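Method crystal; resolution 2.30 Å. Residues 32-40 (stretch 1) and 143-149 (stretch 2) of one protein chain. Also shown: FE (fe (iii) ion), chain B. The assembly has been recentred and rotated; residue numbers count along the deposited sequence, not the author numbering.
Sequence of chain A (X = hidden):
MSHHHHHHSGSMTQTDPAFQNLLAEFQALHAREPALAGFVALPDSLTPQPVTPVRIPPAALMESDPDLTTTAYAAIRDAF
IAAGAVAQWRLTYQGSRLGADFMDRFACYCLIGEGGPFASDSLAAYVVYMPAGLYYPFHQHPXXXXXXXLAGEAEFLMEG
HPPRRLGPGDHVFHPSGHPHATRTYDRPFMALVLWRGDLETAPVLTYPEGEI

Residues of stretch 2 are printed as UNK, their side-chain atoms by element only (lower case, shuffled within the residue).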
# COMPACT_ATOMS: atom_id res chain seq x y z
N ARG A 32 4.45 -9.71 14.87
CA ARG A 32 4.84 -11.02 14.45
C ARG A 32 5.84 -11.20 13.36
O ARG A 32 6.33 -12.25 13.14
CB ARG A 32 3.68 -11.86 14.14
CG ARG A 32 2.38 -11.47 14.59
CD ARG A 32 1.34 -12.55 14.32
NE ARG A 32 0.80 -12.45 13.07
CZ ARG A 32 -0.27 -11.84 12.78
NH1 ARG A 32 -1.07 -11.37 13.55
NH2 ARG A 32 -0.58 -11.89 11.62
N GLU A 33 6.11 -10.13 12.70
CA GLU A 33 6.87 -10.04 11.54
C GLU A 33 8.09 -9.22 11.64
O GLU A 33 8.04 -8.14 11.62
CB GLU A 33 6.01 -9.56 10.32
CG GLU A 33 4.87 -10.44 9.81
CD GLU A 33 5.22 -11.64 9.07
OE1 GLU A 33 6.16 -11.77 8.68
OE2 GLU A 33 4.60 -12.42 8.87
N PRO A 34 9.26 -9.83 11.65
CA PRO A 34 10.52 -9.13 11.87
C PRO A 34 10.95 -8.05 10.90
O PRO A 34 11.58 -7.15 11.24
CB PRO A 34 11.51 -10.28 11.88
CG PRO A 34 10.77 -11.39 12.16
CD PRO A 34 9.52 -11.27 11.60
N ALA A 35 10.54 -8.18 9.68
CA ALA A 35 10.86 -7.25 8.65
C ALA A 35 10.04 -5.95 8.87
O ALA A 35 10.51 -5.01 8.64
CB ALA A 35 10.77 -7.81 7.32
N LEU A 36 8.91 -6.01 9.44
CA LEU A 36 8.14 -4.90 9.86
C LEU A 36 8.62 -4.17 11.09
O LEU A 36 8.84 -3.08 11.09
CB LEU A 36 6.72 -5.23 9.85
CG LEU A 36 6.07 -5.96 8.73
CD1 LEU A 36 4.68 -6.07 9.02
CD2 LEU A 36 6.16 -5.40 7.39
N ALA A 37 8.81 -4.93 12.11
CA ALA A 37 9.30 -4.58 13.39
C ALA A 37 10.71 -4.11 13.39
O ALA A 37 10.99 -3.25 14.02
CB ALA A 37 9.05 -5.69 14.41
N GLY A 38 11.55 -4.68 12.57
CA GLY A 38 12.78 -4.11 12.17
C GLY A 38 12.88 -2.82 11.45
O GLY A 38 13.79 -2.20 11.59
N PHE A 39 11.89 -2.47 10.68
CA PHE A 39 11.82 -1.21 9.96
C PHE A 39 11.50 0.01 10.72
O PHE A 39 11.97 0.87 10.57
CB PHE A 39 10.92 -1.39 8.73
CG PHE A 39 10.65 -0.20 7.88
CD1 PHE A 39 11.37 0.01 6.76
CD2 PHE A 39 9.64 0.57 8.16
CE1 PHE A 39 11.06 1.02 5.92
CE2 PHE A 39 9.36 1.61 7.38
CZ PHE A 39 10.06 1.79 6.24
N VAL A 40 10.66 -0.14 11.63
CA VAL A 40 10.01 0.82 12.42
C VAL A 40 9.36 0.19 13.73
O VAL A 40 8.81 -0.73 13.76
CB VAL A 40 9.12 1.77 11.57
CG1 VAL A 40 7.84 1.25 11.05
CG2 VAL A 40 9.05 3.06 12.21
N UNK A 143 10.66 9.07 1.45
CA UNK A 143 10.54 8.08 2.31
C UNK A 143 11.26 6.81 1.87
O UNK A 143 11.10 6.38 0.89
c UNK A 143 9.10 7.77 2.62
N UNK A 144 11.90 6.24 2.81
CA UNK A 144 12.14 4.87 2.87
C UNK A 144 10.94 4.01 3.07
O UNK A 144 10.10 4.33 3.76
c UNK A 144 15.57 4.85 4.64
c UNK A 144 14.45 5.31 3.73
o UNK A 144 16.59 4.51 4.23
c UNK A 144 13.18 4.57 3.87
o UNK A 144 15.52 4.89 5.74
N UNK A 145 10.99 2.95 2.35
CA UNK A 145 9.92 2.05 2.16
C UNK A 145 10.08 0.54 2.31
O UNK A 145 10.89 0.06 1.93
c UNK A 145 8.09 1.60 0.40
o UNK A 145 6.60 2.58 -0.93
c UNK A 145 9.11 2.46 0.92
c UNK A 145 7.54 2.03 -0.90
o UNK A 145 8.05 1.91 -1.86
N UNK A 146 9.18 -0.06 2.98
CA UNK A 146 8.84 -1.45 2.90
C UNK A 146 7.51 -1.93 2.29
O UNK A 146 6.58 -1.55 2.69
c UNK A 146 8.41 -1.88 5.43
c UNK A 146 10.15 -4.35 5.23
c UNK A 146 9.28 -2.17 4.21
c UNK A 146 9.77 -3.60 3.96
N UNK A 147 7.54 -2.74 1.30
CA UNK A 147 6.46 -3.57 0.78
C UNK A 147 6.40 -5.05 1.30
O UNK A 147 7.11 -5.85 0.99
c UNK A 147 5.36 -0.28 -2.58
c UNK A 147 6.01 -1.13 -1.76
c UNK A 147 6.40 -3.39 -0.77
c UNK A 147 4.49 -2.74 -2.20
c UNK A 147 4.21 -0.68 -3.16
o UNK A 147 3.47 -0.00 -3.97
c UNK A 147 3.81 -1.92 -2.95
c UNK A 147 5.59 -2.37 -1.54
N UNK A 148 5.51 -5.28 2.13
CA UNK A 148 5.03 -6.53 2.65
C UNK A 148 3.77 -7.00 2.00
O UNK A 148 2.85 -6.51 2.19
c UNK A 148 5.64 -9.71 6.03
c UNK A 148 5.85 -8.59 5.47
c UNK A 148 4.85 -7.87 4.84
c UNK A 148 5.09 -6.56 4.22
c UNK A 148 3.65 -8.35 4.86
c UNK A 148 4.46 -10.22 5.97
c UNK A 148 3.44 -9.55 5.42
N UNK A 149 3.85 -8.03 1.32
CA UNK A 149 2.80 -8.64 0.60
C UNK A 149 1.81 -9.51 1.50
O UNK A 149 2.17 -10.43 2.11
c UNK A 149 3.31 -9.38 -0.66
c UNK A 149 3.47 -8.53 -1.82
c UNK A 149 4.53 -7.58 -1.90
c UNK A 149 2.45 -10.36 -1.15
FE FE B . 6.73 3.32 -3.18

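Position 143 carries one side-chain carbon and nothing beyond it. CB lies 7.1 Å from Phe39 CZ, the nearest atom of stretch 1. A lone CB identifies Ala143.

Position 144 has three carbons in an unbranched chain, the third bearing two oxygens. The carboxylate after two methylenes gives Glu144. Its CA-to-CB bond points toward stretch 1, yet the contact is made by the backbone: Phe39 CZ lies 3.6 Å from Glu144 O, which sits at the edge of the ring, near its plane, where the ring's C-H bonds point.

Position 145 repeats the composition, but its CA-to-CB bond points away from stretch 1. Three carbons, the third carrying two oxygens, make this Glu145; its OE1 and OE2 each lie 2.4 Å from FE, a bidentate arrangement. Toward the helix it offers main chain, Glu145 C standing 3.8 Å from Phe39 CE1.

Position 146 shows four carbons, forked at the first, one arm a single carbon and the other two carbons long. This beta-branched, wholly apolar pattern is Ile146. Its CG2 lies 3.7 Å from the centroid of the Phe39 ring and only 10° off the ring normal, a CH-pi contact over one face. The longer arm ends at CD1, 3.5 Å from Ala35 O and 4.1 Å from Ala35 CB.

Position 147 has one carbon leading to a six-carbon ring that bears an oxygen, hence Tyr147. Its CA-to-CB bond points away, and the side chain's nearest approach is Tyr147 CB to Leu36 CD2, 8.4 Å.

Position 148 has one carbon and a six-carbon ring without oxygen: Phe148. Its CB meets Leu36 CD2 at 3.5 Å, and its CE1 lies 3.4 Å from Glu33 OE1, which approaches the ring edge near its plane.

Position 149 again has four carbons forked at the first, with one two-carbon arm, so it is Ile149. Its side chain is out of reach, Ile149 CB lying 9.4 Å from Leu36 CD2 at the closest.

The contact follows from strand alternation. The CA-to-CB bonds of 144, 146 and 148 point toward stretch 1, those of 145 and 147 away, and Glu145 binds the iron on the far side of the strand. Helix 34-39 and strand 144-149 run nearly antiparallel, at 161°, with axes 9.8 Å apart at closest approach. No hydrogen bond crosses between them; 383 Å² of buried surface, summed over both sides, comes mainly from Phe39, Ile146, Phe148 and Leu36, so apolar packing dominates.

Stretch 2, residues 143-149: AEEIYFI
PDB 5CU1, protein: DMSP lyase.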